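Local atomic coordinates of phosphoacetylglucosamine mutase (Aspergillus lentulus, PDB entry 5O9X), a protein that catalyses the interconversion of N-acetylglucosamine 6-phosphate and N-acetylglucosamine 1-phosphate, a step towards UDP-N-acetylglucosamine. Residues V42-G47 and E105-V110; A197-V202 and V435-A440; D419-A424 and I429-L434. The protein carries 1 engineered substitution. All blocks are in the same frame, centred on the assembly; numbering follows the deposited sequence.

Contact 1: V42-G47 and E105-V110; sequences VVYAVG and ENIGDV
Ile107 meets Tyr44 and Ala45 where two helices of the alpha/beta/alpha domain I of the phosphohexomutase fold pack together. Residues 42-47 lie within helix 40-56, and Ile107 lies near the start of helix 107-118. The contact is small, burying 98 Å² in all, and purely apolar. A single methyl group does the touching. Ile107 CD1 comes to the edge of the Tyr44 ring, near its plane, with CD2 of that ring 4.3 Å away. The same CD1 lies 4.3 Å from Ala45 CB, so it meets two consecutive residues of the helix. The Ile107 side chain is stretched out, with CG1 turned opposite the backbone N (chi1 -155°) and CD1 continuing the line (chi2 165°). This lets it span backbones that stay well apart: the nearest CA atoms, of Ala45 and Ile107, are separated by 8.0 Å.

Other helices surround the contact. Leu99 of helix 91-101 touches both Ala45 and Ile107. Ile10 of helix 4-14 packs on Ile107, and its carbonyl oxygen is hydrogen-bonded to Tyr44 OH, so the buried phenol has a polar partner while its ring stays in apolar company. Val43 and Val46 of helix 40-56 pack on strand 75-81 of the central sheet. At the start of helix 107-118, Val110 N donates to Asn106 O over 3.0 Å.

Contact 2: A197-V202 and V435-A440; sequences AAFKRV and VEAILA
Ala437 loses the most surface to this contact, and it receives both Val202 and Phe199 of the other helix. Its CB is the one atom on its side that carries the contact. Val202 CG2 comes closest, 3.7 Å from Ala437 CB. With CG1 opposite the carbonyl carbon (chi1 -49°), CG2 takes the place between the backbone N and the carbonyl carbon and faces the alanine. Phe199, one helical turn earlier, brings its ring alongside. Its CE1 is 4.3 Å from Ala437 CB, and the methyl meets the ring obliquely. The small alanine is consistent with the near approach: the CA atoms of Val202 and Ala437 are 6.8 Å apart. No hydrogen bond links the two segments, and they bury only 117 Å² between them.

Glu436 starts out towards helix 188-202 but turns its carboxylate away, to a salt bridge with Arg279 and a hydrogen bond with Tyr292. The contact joins a helix of the domain II family region to one of domain III. Helix 405-420 packs beside it, with Ala416 on Val202. Helix 306-324 packs against Val435 and Ile438 of helix 428-442, and Tyr292 belongs to strand 290-295.

Contact 3: D419-A424 and I429-L434; sequences DLINQA and ISDMLL
The flat peptide carbonyl of Leu420 takes a hydrogen bond from Ser430 OG, which lies above the carbonyl plane. The Ser430 OG to Leu420 O distance is 2.8 Å. The donor is 35° out of the plane and the angle at the oxygen is 135°, so the bond does not follow a lone pair. Ser430 OG is placed there by its first torsion, which sets it opposite the backbone N (chi1 153°). A second flat group, the carboxylate of Asp431, has Ile421 CD1 4.0 Å from its OD1. That oxygen also receives a hydrogen bond from a water, 2.8 Å from Asp431 OD1. The water in turn accepts a weak bond from Asn422 N, so it bridges the two segments. The amide of Asn422 turns to another partner, with ND2 bonded to Asp427.

Apolar side chains fill the rest. Ile421 CD1 lies over the start of the Leu434 side chain, 3.8 Å from Leu434 CB, and the two side chains cross at about a right angle. Leu420 splits its two methyls. CD1 meets Leu433 CD1 at 4.1 Å, again with the side chains at about a right angle, while CD2 rests 3.8 Å from Leu434 N. All seven touching residues are buried. Ser430 OG gives the Leu420 carbonyl a partner there, and the water gives Asp431 OD1 one.

Phe199 of helix 188-202 packs on both Leu420 and Leu433, and Ile387 of strand 385-389 on Ile421 and Leu434. Ile421 is the first residue to leave helical geometry after helix 405-420. The arrangement is a short connection between consecutive helices, 405-420 and 428-442, folded back so that their adjoining ends pack together within the domain III region of the phosphohexomutase fold.

From the N terminus, contact 1 comes first. It closes a loop of 57 residues inside domain I, and is complete before the other two begin. Contact 2 closes a far longer loop of 232 residues, bringing the domain II and domain III family regions together. Contact 3 is nested within that loop and spans a gap of only four residues between consecutive helices. Contacts 2 and 3 share helix 428-442, and their centres are about 10 Å apart. They touch directly, through a salt bridge of 2.7 Å between Arg201 NH1 and Asp419 OD2. Contact 1 is on the opposite side of the chain's centre from the other two, its centre about 45 Å from that of contact 2.

Contact 1: V42-G47 and E105-V110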
ATOM      1  N   VAL A  42      -4.406 -21.952  -5.389  1.00 23.04           N
ATOM      2  CA  VAL A  42      -4.451 -20.866  -4.415  1.00 23.79           C
ATOM      3  C   VAL A  42      -5.608 -19.911  -4.729  1.00 21.43           C
ATOM      4  O   VAL A  42      -6.419 -19.581  -3.861  1.00 22.86           O
ATOM      5  CB  VAL A  42      -3.111 -20.067  -4.367  1.00 24.22           C
ATOM      6  CG1 VAL A  42      -3.221 -18.910  -3.404  1.00 25.72           C
ATOM      7  CG2 VAL A  42      -1.999 -20.934  -3.829  1.00 24.29           C
ATOM      8  N   VAL A  43      -5.637 -19.437  -5.962  1.00 20.87           N
ATOM      9  CA  VAL A  43      -6.646 -18.518  -6.424  1.00 20.69           C
ATOM     10  C   VAL A  43      -8.043 -19.188  -6.314  1.00 23.81           C
ATOM     11  O   VAL A  43      -9.050 -18.529  -5.967  1.00 23.55           O
ATOM     12  CB  VAL A  43      -6.288 -18.049  -7.881  1.00 17.74           C
ATOM     13  CG1 VAL A  43      -7.423 -17.251  -8.499  1.00 19.34           C
ATOM     14  CG2 VAL A  43      -4.966 -17.211  -7.839  1.00 17.70           C
ATOM     15  N   TYR A  44      -8.089 -20.465  -6.696  1.00 21.93           N
ATOM     16  CA  TYR A  44      -9.356 -21.219  -6.590  1.00 24.53           C
ATOM     17  C   TYR A  44      -9.812 -21.196  -5.126  1.00 22.44           C
ATOM     18  O   TYR A  44     -10.956 -20.892  -4.855  1.00 23.97           O
ATOM     19  CB  TYR A  44      -9.143 -22.672  -7.063  1.00 26.87           C
ATOM     20  CG  TYR A  44     -10.427 -23.425  -7.154  1.00 28.16           C
ATOM     21  CD1 TYR A  44     -11.294 -23.207  -8.217  1.00 26.40           C
ATOM     22  CD2 TYR A  44     -10.826 -24.258  -6.105  1.00 30.91           C
ATOM     23  CE1 TYR A  44     -12.523 -23.860  -8.280  1.00 34.13           C
ATOM     24  CE2 TYR A  44     -12.055 -24.937  -6.164  1.00 30.20           C
ATOM     25  CZ  TYR A  44     -12.876 -24.743  -7.251  1.00 33.95           C
ATOM     26  OH  TYR A  44     -14.102 -25.387  -7.295  1.00 37.62           O
ATOM     27  N   ALA A  45      -8.905 -21.474  -4.195  1.00 21.38           N
ATOM     28  CA  ALA A  45      -9.185 -21.400  -2.748  1.00 23.74           C
ATOM     29  C   ALA A  45      -9.690 -20.018  -2.306  1.00 26.49           C
ATOM     30  O   ALA A  45     -10.675 -19.863  -1.516  1.00 23.54           O
ATOM     31  CB  ALA A  45      -7.927 -21.750  -1.963  1.00 20.27           C
ATOM     32  N   VAL A  46      -9.013 -18.991  -2.824  1.00 23.48           N
ATOM     33  CA  VAL A  46      -9.446 -17.623  -2.529  1.00 22.64           C
ATOM     34  C   VAL A  46     -10.891 -17.309  -3.013  1.00 23.29           C
ATOM     35  O   VAL A  46     -11.611 -16.561  -2.339  1.00 22.98           O
ATOM     36  CB  VAL A  46      -8.406 -16.579  -3.058  1.00 23.50           C
ATOM     37  CG1 VAL A  46      -8.949 -15.168  -2.898  1.00 25.41           C
ATOM     38  CG2 VAL A  46      -7.104 -16.690  -2.248  1.00 24.36           C
ATOM     39  N   GLY A  47     -11.290 -17.884  -4.160  1.00 25.07           N
ATOM     40  CA  GLY A  47     -12.670 -17.681  -4.664  1.00 22.81           C
ATOM     41  C   GLY A  47     -13.666 -18.284  -3.631  1.00 25.61           C
ATOM     42  O   GLY A  47     -14.675 -17.691  -3.279  1.00 26.66           O
ATOM     43  N   GLU A 105      -8.673 -32.790  -3.254  1.00 40.96           N
ATOM     44  CA  GLU A 105      -9.688 -33.836  -3.039  1.00 48.38           C
ATOM     45  C   GLU A 105     -10.630 -33.449  -1.886  1.00 48.31           C
ATOM     46  O   GLU A 105     -11.811 -33.793  -1.920  1.00 47.80           O
ATOM     47  CB  GLU A 105      -9.007 -35.177  -2.681  1.00 47.84           C
ATOM     48  CG  GLU A 105      -8.053 -35.717  -3.739  1.00 57.38           C
ATOM     49  CD  GLU A 105      -6.809 -34.826  -4.008  1.00 67.04           C
ATOM     50  OE1 GLU A 105      -6.162 -34.310  -3.046  1.00 50.89           O
ATOM     51  OE2 GLU A 105      -6.493 -34.638  -5.217  1.00 63.67           O
ATOM     52  N   ASN A 106     -10.083 -32.728  -0.898  1.00 39.53           N
ATOM     53  CA  ASN A 106     -10.732 -32.435   0.383  1.00 40.39           C
ATOM     54  C   ASN A 106     -11.198 -30.994   0.494  1.00 40.47           C
ATOM     55  O   ASN A 106     -11.776 -30.619   1.512  1.00 42.26           O
ATOM     56  CB  ASN A 106      -9.773 -32.708   1.535  1.00 39.88           C
ATOM     57  CG  ASN A 106      -9.424 -34.185   1.677  1.00 50.02           C
ATOM     58  OD1 ASN A 106      -9.961 -35.042   0.966  1.00 55.64           O
ATOM     59  ND2 ASN A 106      -8.529 -34.487   2.602  1.00 48.66           N
ATOM     60  N   ILE A 107     -10.965 -30.189  -0.550  1.00 46.55           N
ATOM     61  CA  ILE A 107     -11.291 -28.745  -0.481  1.00 39.57           C
ATOM     62  C   ILE A 107     -12.787 -28.502  -0.171  1.00 38.37           C
ATOM     63  O   ILE A 107     -13.086 -27.562   0.562  1.00 35.15           O
ATOM     64  CB  ILE A 107     -10.750 -27.925  -1.688  1.00 39.79           C
ATOM     65  CG1 ILE A 107     -10.562 -26.455  -1.268  1.00 41.05           C
ATOM     66  CG2 ILE A 107     -11.605 -28.090  -2.952  1.00 35.07           C
ATOM     67  CD1 ILE A 107      -9.725 -25.617  -2.214  1.00 46.15           C
ATOM     68  N   GLY A 108     -13.679 -29.348  -0.731  1.00 42.56           N
ATOM     69  CA  GLY A 108     -15.135 -29.417  -0.402  1.00 36.31           C
ATOM     70  C   GLY A 108     -15.460 -29.578   1.105  1.00 38.02           C
ATOM     71  O   GLY A 108     -16.367 -28.905   1.667  1.00 36.98           O
ATOM     72  N   ASP A 109     -14.725 -30.473   1.753  1.00 38.03           N
ATOM     73  CA  ASP A 109     -14.874 -30.748   3.183  1.00 37.97           C
ATOM     74  C   ASP A 109     -14.347 -29.610   4.013  1.00 37.69           C
ATOM     75  O   ASP A 109     -15.006 -29.171   4.972  1.00 35.77           O
ATOM     76  CB  ASP A 109     -14.173 -32.069   3.559  1.00 42.76           C
ATOM     77  CG  ASP A 109     -14.799 -33.312   2.842  1.00 50.83           C
ATOM     78  OD1 ASP A 109     -15.969 -33.268   2.379  1.00 51.96           O
ATOM     79  OD2 ASP A 109     -14.105 -34.337   2.712  1.00 51.15           O
ATOM     80  N   VAL A 110     -13.162 -29.085   3.636  1.00 38.55           N
ATOM     81  CA  VAL A 110     -12.630 -27.908   4.307  1.00 34.49           C
ATOM     82  C   VAL A 110     -13.626 -26.761   4.223  1.00 30.34           C
ATOM     83  O   VAL A 110     -13.876 -26.096   5.219  1.00 35.12           O
ATOM     84  CB  VAL A 110     -11.216 -27.570   3.798  1.00 37.81           C
ATOM     85  CG1 VAL A 110     -10.710 -26.271   4.399  1.00 34.86           C
ATOM     86  CG2 VAL A 110     -10.271 -28.719   4.163  1.00 36.66           C
TER

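Contact 2: A197-V202 and V435-A440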
ATOM      1  N   ALA A 197     -12.761  16.135  -8.745  1.00 20.28           N
ATOM      2  CA  ALA A 197     -13.571  17.136  -8.045  1.00 22.29           C
ATOM      3  C   ALA A 197     -12.927  17.574  -6.700  1.00 21.42           C
ATOM      4  O   ALA A 197     -12.937  18.774  -6.348  1.00 21.06           O
ATOM      5  CB  ALA A 197     -15.032  16.661  -7.871  1.00 20.08           C
ATOM      6  N   ALA A 198     -12.393  16.590  -5.965  1.00 19.69           N
ATOM      7  CA  ALA A 198     -11.728  16.851  -4.667  1.00 19.91           C
ATOM      8  C   ALA A 198     -10.456  17.693  -4.880  1.00 19.96           C
ATOM      9  O   ALA A 198     -10.240  18.714  -4.181  1.00 20.85           O
ATOM     10  CB  ALA A 198     -11.439  15.556  -3.948  1.00 17.28           C
ATOM     11  N   PHE A 199      -9.676  17.354  -5.904  1.00 17.96           N
ATOM     12  CA  PHE A 199      -8.462  18.136  -6.239  1.00 18.17           C
ATOM     13  C   PHE A 199      -8.786  19.551  -6.655  1.00 21.88           C
ATOM     14  O   PHE A 199      -8.104  20.525  -6.228  1.00 20.83           O
ATOM     15  CB  PHE A 199      -7.694  17.470  -7.367  1.00 16.03           C
ATOM     16  CG  PHE A 199      -6.324  18.067  -7.626  1.00 16.22           C
ATOM     17  CD1 PHE A 199      -5.315  18.050  -6.631  1.00 14.31           C
ATOM     18  CD2 PHE A 199      -6.044  18.638  -8.881  1.00 14.33           C
ATOM     19  CE1 PHE A 199      -4.030  18.610  -6.971  1.00 15.07           C
ATOM     20  CE2 PHE A 199      -4.773  19.143  -9.222  1.00 15.64           C
ATOM     21  CZ  PHE A 199      -3.769  19.132  -8.230  1.00 15.40           C
ATOM     22  N   LYS A 200      -9.803  19.715  -7.509  1.00 21.66           N
ATOM     23  CA  LYS A 200     -10.295  21.104  -7.809  1.00 21.96           C
ATOM     24  C   LYS A 200     -10.571  21.930  -6.548  1.00 19.53           C
ATOM     25  O   LYS A 200     -10.104  23.066  -6.445  1.00 21.76           O
ATOM     26  CB  LYS A 200     -11.552  21.055  -8.730  1.00 28.09           C
ATOM     27  CG  LYS A 200     -11.944  22.443  -9.253  1.00 31.74           C
ATOM     28  CD  LYS A 200     -13.220  22.362 -10.096  1.00 32.95           C
ATOM     29  CE  LYS A 200     -13.616  23.729 -10.693  1.00 32.58           C
ATOM     30  NZ  LYS A 200     -12.940  23.865 -12.002  1.00 39.83           N
ATOM     31  N   ARG A 201     -11.322  21.388  -5.595  1.00 21.55           N
ATOM     32  CA  ARG A 201     -11.641  22.101  -4.371  1.00 23.47           C
ATOM     33  C   ARG A 201     -10.380  22.368  -3.529  1.00 23.42           C
ATOM     34  O   ARG A 201     -10.180  23.474  -3.054  1.00 22.88           O
ATOM     35  CB  ARG A 201     -12.604  21.309  -3.470  1.00 25.28           C
ATOM     36  CG  ARG A 201     -14.084  21.425  -3.905  1.00 31.21           C
ATOM     37  CD  ARG A 201     -14.887  20.275  -3.294  1.00 29.82           C
ATOM     38  NE  ARG A 201     -15.047  20.457  -1.839  1.00 31.57           N
ATOM     39  CZ  ARG A 201     -15.217  19.444  -0.976  1.00 39.49           C
ATOM     40  NH1 ARG A 201     -15.165  18.172  -1.419  1.00 36.47           N
ATOM     41  NH2 ARG A 201     -15.423  19.675   0.338  1.00 32.95           N
ATOM     42  N   VAL A 202      -9.558  21.344  -3.304  1.00 21.30           N
ATOM     43  CA  VAL A 202      -8.328  21.568  -2.533  1.00 21.60           C
ATOM     44  C   VAL A 202      -7.456  22.627  -3.209  1.00 20.55           C
ATOM     45  O   VAL A 202      -6.793  23.352  -2.490  1.00 25.33           O
ATOM     46  CB  VAL A 202      -7.479  20.311  -2.201  1.00 23.58           C
ATOM     47  CG1 VAL A 202      -8.279  19.163  -1.614  1.00 28.84           C
ATOM     48  CG2 VAL A 202      -6.697  19.812  -3.364  1.00 23.72           C
ATOM     49  N   VAL A 435       0.261  15.606  -2.414  1.00 15.78           N
ATOM     50  CA  VAL A 435       1.592  16.241  -2.363  1.00 16.13           C
ATOM     51  C   VAL A 435       1.655  17.489  -3.271  1.00 16.64           C
ATOM     52  O   VAL A 435       2.108  18.584  -2.848  1.00 14.32           O
ATOM     53  CB  VAL A 435       2.683  15.257  -2.807  1.00 16.20           C
ATOM     54  CG1 VAL A 435       3.995  15.984  -3.026  1.00 17.48           C
ATOM     55  CG2 VAL A 435       2.863  14.165  -1.724  1.00 16.00           C
ATOM     56  N   GLU A 436       1.115  17.341  -4.461  1.00 15.42           N
ATOM     57  CA  GLU A 436       1.055  18.506  -5.382  1.00 16.32           C
ATOM     58  C   GLU A 436       0.299  19.715  -4.778  1.00 15.66           C
ATOM     59  O   GLU A 436       0.784  20.866  -4.897  1.00 16.73           O
ATOM     60  CB  GLU A 436       0.456  18.115  -6.751  1.00 16.90           C
ATOM     61  CG  GLU A 436       1.430  17.184  -7.593  1.00 17.90           C
ATOM     62  CD  GLU A 436       2.817  17.814  -7.809  1.00 20.16           C
ATOM     63  OE1 GLU A 436       2.896  19.010  -8.223  1.00 20.83           O
ATOM     64  OE2 GLU A 436       3.846  17.144  -7.540  1.00 20.05           O
ATOM     65  N   ALA A 437      -0.881  19.437  -4.179  1.00 16.11           N
ATOM     66  CA  ALA A 437      -1.673  20.452  -3.530  1.00 16.48           C
ATOM     67  C   ALA A 437      -0.901  21.059  -2.361  1.00 16.69           C
ATOM     68  O   ALA A 437      -0.895  22.295  -2.190  1.00 16.43           O
ATOM     69  CB  ALA A 437      -3.007  19.851  -3.022  1.00 15.77           C
ATOM     70  N   ILE A 438      -0.243  20.218  -1.548  1.00 16.38           N
ATOM     71  CA  ILE A 438       0.490  20.758  -0.425  1.00 15.57           C
ATOM     72  C   ILE A 438       1.605  21.690  -0.825  1.00 15.81           C
ATOM     73  O   ILE A 438       1.771  22.802  -0.238  1.00 16.42           O
ATOM     74  CB  ILE A 438       1.011  19.662   0.548  1.00 14.93           C
ATOM     75  CG1 ILE A 438      -0.175  18.904   1.170  1.00 16.61           C
ATOM     76  CG2 ILE A 438       1.834  20.381   1.686  1.00 14.51           C
ATOM     77  CD1 ILE A 438       0.296  17.597   1.876  1.00 17.99           C
ATOM     78  N   LEU A 439       2.463  21.245  -1.728  1.00 14.59           N
ATOM     79  CA  LEU A 439       3.569  22.121  -2.206  1.00 14.90           C
ATOM     80  C   LEU A 439       3.026  23.402  -2.805  1.00 15.99           C
ATOM     81  O   LEU A 439       3.666  24.471  -2.646  1.00 16.89           O
ATOM     82  CB  LEU A 439       4.400  21.432  -3.288  1.00 15.05           C
ATOM     83  CG  LEU A 439       5.104  20.188  -2.683  1.00 18.67           C
ATOM     84  CD1 LEU A 439       5.696  19.388  -3.863  1.00 17.85           C
ATOM     85  CD2 LEU A 439       6.169  20.485  -1.591  1.00 17.06           C
ATOM     86  N   ALA A 440       1.882  23.313  -3.514  1.00 15.40           N
ATOM     87  CA  ALA A 440       1.300  24.514  -4.175  1.00 16.38           C
ATOM     88  C   ALA A 440       0.846  25.506  -3.049  1.00 17.85           C
ATOM     89  O   ALA A 440       1.027  26.727  -3.195  1.00 16.91           O
ATOM     90  CB  ALA A 440       0.082  24.146  -5.036  1.00 16.54           C
TER

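Contact 3: D419-A424 and I429-L434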
ATOM      1  N   ASP A 419     -11.999  14.620   1.267  1.00 26.05           N
ATOM      2  CA  ASP A 419     -12.565  13.900   0.084  1.00 27.55           C
ATOM      3  C   ASP A 419     -11.522  13.442  -0.931  1.00 26.74           C
ATOM      4  O   ASP A 419     -11.779  12.569  -1.775  1.00 26.46           O
ATOM      5  CB  ASP A 419     -13.581  14.770  -0.659  1.00 27.71           C
ATOM      6  CG  ASP A 419     -14.854  14.905   0.116  1.00 35.55           C
ATOM      7  OD1 ASP A 419     -15.329  13.899   0.719  1.00 35.79           O
ATOM      8  OD2 ASP A 419     -15.306  16.035   0.180  1.00 33.46           O
ATOM      9  N   LEU A 420     -10.365  14.086  -0.893  1.00 22.63           N
ATOM     10  CA  LEU A 420      -9.283  13.745  -1.818  1.00 23.90           C
ATOM     11  C   LEU A 420      -8.586  12.443  -1.302  1.00 26.83           C
ATOM     12  O   LEU A 420      -8.250  11.568  -2.109  1.00 27.22           O
ATOM     13  CB  LEU A 420      -8.283  14.885  -1.954  1.00 21.91           C
ATOM     14  CG  LEU A 420      -7.039  14.666  -2.864  1.00 23.06           C
ATOM     15  CD1 LEU A 420      -7.441  14.662  -4.355  1.00 27.54           C
ATOM     16  CD2 LEU A 420      -5.932  15.713  -2.717  1.00 22.40           C
ATOM     17  N   ILE A 421      -8.418  12.341   0.023  1.00 28.24           N
ATOM     18  CA  ILE A 421      -7.525  11.319   0.580  1.00 33.61           C
ATOM     19  C   ILE A 421      -8.224  10.005   0.658  1.00 41.75           C
ATOM     20  O   ILE A 421      -9.245   9.899   1.343  1.00 43.24           O
ATOM     21  CB  ILE A 421      -6.703  11.798   1.825  1.00 32.69           C
ATOM     22  CG1 ILE A 421      -5.640  12.703   1.290  1.00 34.42           C
ATOM     23  CG2 ILE A 421      -5.934  10.674   2.493  1.00 28.98           C
ATOM     24  CD1 ILE A 421      -4.999  12.103   0.015  1.00 36.64           C
ATOM     25  N   ASN A 422      -7.677   9.019  -0.083  1.00 45.73           N
ATOM     26  CA  ASN A 422      -8.290   7.728  -0.168  1.00 48.39           C
ATOM     27  C   ASN A 422      -8.212   7.090   1.218  1.00 56.22           C
ATOM     28  O   ASN A 422      -7.146   6.806   1.759  1.00 62.66           O
ATOM     29  CB  ASN A 422      -7.656   6.883  -1.276  1.00 56.76           C
ATOM     30  CG  ASN A 422      -8.535   5.700  -1.712  1.00 58.34           C
ATOM     31  OD1 ASN A 422      -9.124   4.998  -0.851  1.00 61.93           O
ATOM     32  ND2 ASN A 422      -8.616   5.458  -3.067  1.00 51.66           N
ATOM     33  N   GLN A 423      -9.375   6.926   1.810  1.00 53.40           N
ATOM     34  CA  GLN A 423      -9.478   6.462   3.164  1.00 57.02           C
ATOM     35  C   GLN A 423      -9.255   4.926   3.204  1.00 66.20           C
ATOM     36  O   GLN A 423      -9.605   4.222   2.228  1.00 74.93           O
ATOM     37  CB  GLN A 423     -10.847   6.914   3.690  1.00 60.67           C
ATOM     38  CG  GLN A 423     -11.055   8.431   3.567  1.00 58.15           C
ATOM     39  CD  GLN A 423     -10.064   9.206   4.452  1.00 57.78           C
ATOM     40  OE1 GLN A 423     -10.110   9.113   5.698  1.00 50.40           O
ATOM     41  NE2 GLN A 423      -9.151   9.952   3.817  1.00 55.84           N
ATOM     42  N   ALA A 424      -8.620   4.468   4.308  1.00 63.91           N
ATOM     43  CA  ALA A 424      -8.205   3.049   4.654  1.00 54.04           C
ATOM     44  C   ALA A 424      -6.840   2.525   4.115  1.00 53.02           C
ATOM     45  O   ALA A 424      -5.768   2.699   4.748  1.00 51.29           O
ATOM     46  CB  ALA A 424      -9.337   2.024   4.460  1.00 57.43           C
ATOM     47  N   ILE A 429      -1.943   7.482  -6.424  1.00 17.51           N
ATOM     48  CA  ILE A 429      -2.196   8.606  -7.297  1.00 16.99           C
ATOM     49  C   ILE A 429      -2.912   9.721  -6.542  1.00 17.91           C
ATOM     50  O   ILE A 429      -2.636  10.890  -6.816  1.00 18.68           O
ATOM     51  CB  ILE A 429      -3.018   8.131  -8.511  1.00 17.06           C
ATOM     52  CG1 ILE A 429      -2.088   7.247  -9.402  1.00 18.11           C
ATOM     53  CG2 ILE A 429      -3.739   9.329  -9.196  1.00 15.06           C
ATOM     54  CD1 ILE A 429      -2.732   6.584 -10.618  1.00 16.08           C
ATOM     55  N   SER A 430      -3.842   9.374  -5.617  1.00 16.97           N
ATOM     56  CA  SER A 430      -4.487  10.395  -4.755  1.00 19.72           C
ATOM     57  C   SER A 430      -3.421  11.064  -3.835  1.00 18.44           C
ATOM     58  O   SER A 430      -3.421  12.279  -3.657  1.00 15.01           O
ATOM     59  CB  SER A 430      -5.598   9.639  -3.953  1.00 27.71           C
ATOM     60  OG  SER A 430      -5.873  10.255  -2.727  1.00 39.07           O
ATOM     61  N   ASP A 431      -2.493  10.260  -3.290  1.00 16.81           N
ATOM     62  CA  ASP A 431      -1.317  10.781  -2.541  1.00 17.86           C
ATOM     63  C   ASP A 431      -0.446  11.709  -3.391  1.00 17.31           C
ATOM     64  O   ASP A 431       0.034  12.747  -2.910  1.00 17.89           O
ATOM     65  CB  ASP A 431      -0.453   9.683  -1.980  1.00 18.98           C
ATOM     66  CG  ASP A 431      -1.139   8.859  -0.905  1.00 20.36           C
ATOM     67  OD1 ASP A 431      -2.147   9.276  -0.283  1.00 18.87           O
ATOM     68  OD2 ASP A 431      -0.618   7.723  -0.666  1.00 20.24           O
ATOM     69  N   MET A 432      -0.232  11.364  -4.641  1.00 16.26           N
ATOM     70  CA  MET A 432       0.462  12.292  -5.542  1.00 16.94           C
ATOM     71  C   MET A 432      -0.297  13.650  -5.655  1.00 18.29           C
ATOM     72  O   MET A 432       0.324  14.715  -5.534  1.00 17.19           O
ATOM     73  CB  MET A 432       0.505  11.650  -6.881  1.00 18.93           C
ATOM     74  CG  MET A 432       1.441  12.199  -7.900  1.00 26.27           C
ATOM     75  SD  MET A 432       0.573  12.228  -9.507  1.00 52.70           S
ATOM     76  CE  MET A 432      -0.110  13.883  -9.031  1.00 20.40           C
ATOM     77  N   LEU A 433      -1.640  13.625  -5.859  1.00 16.07           N
ATOM     78  CA  LEU A 433      -2.340  14.926  -5.961  1.00 17.08           C
ATOM     79  C   LEU A 433      -2.245  15.677  -4.601  1.00 17.36           C
ATOM     80  O   LEU A 433      -2.185  16.911  -4.543  1.00 15.03           O
ATOM     81  CB  LEU A 433      -3.851  14.688  -6.298  1.00 17.69           C
ATOM     82  CG  LEU A 433      -4.104  14.069  -7.718  1.00 19.03           C
ATOM     83  CD1 LEU A 433      -5.601  13.713  -7.873  1.00 18.89           C
ATOM     84  CD2 LEU A 433      -3.632  15.032  -8.833  1.00 17.83           C
ATOM     85  N   LEU A 434      -2.340  14.923  -3.501  1.00 16.79           N
ATOM     86  CA  LEU A 434      -2.139  15.511  -2.172  1.00 18.25           C
ATOM     87  C   LEU A 434      -0.811  16.260  -2.050  1.00 17.94           C
ATOM     88  O   LEU A 434      -0.788  17.458  -1.665  1.00 15.79           O
ATOM     89  CB  LEU A 434      -2.225  14.439  -1.097  1.00 19.32           C
ATOM     90  CG  LEU A 434      -1.865  14.822   0.370  1.00 21.28           C
ATOM     91  CD1 LEU A 434      -2.871  15.783   0.933  1.00 20.85           C
ATOM     92  CD2 LEU A 434      -1.734  13.594   1.245  1.00 21.88           C
TER
HETATM   93  O   HOH W   1      -4.565   7.826  -0.190  1.00 26.87           O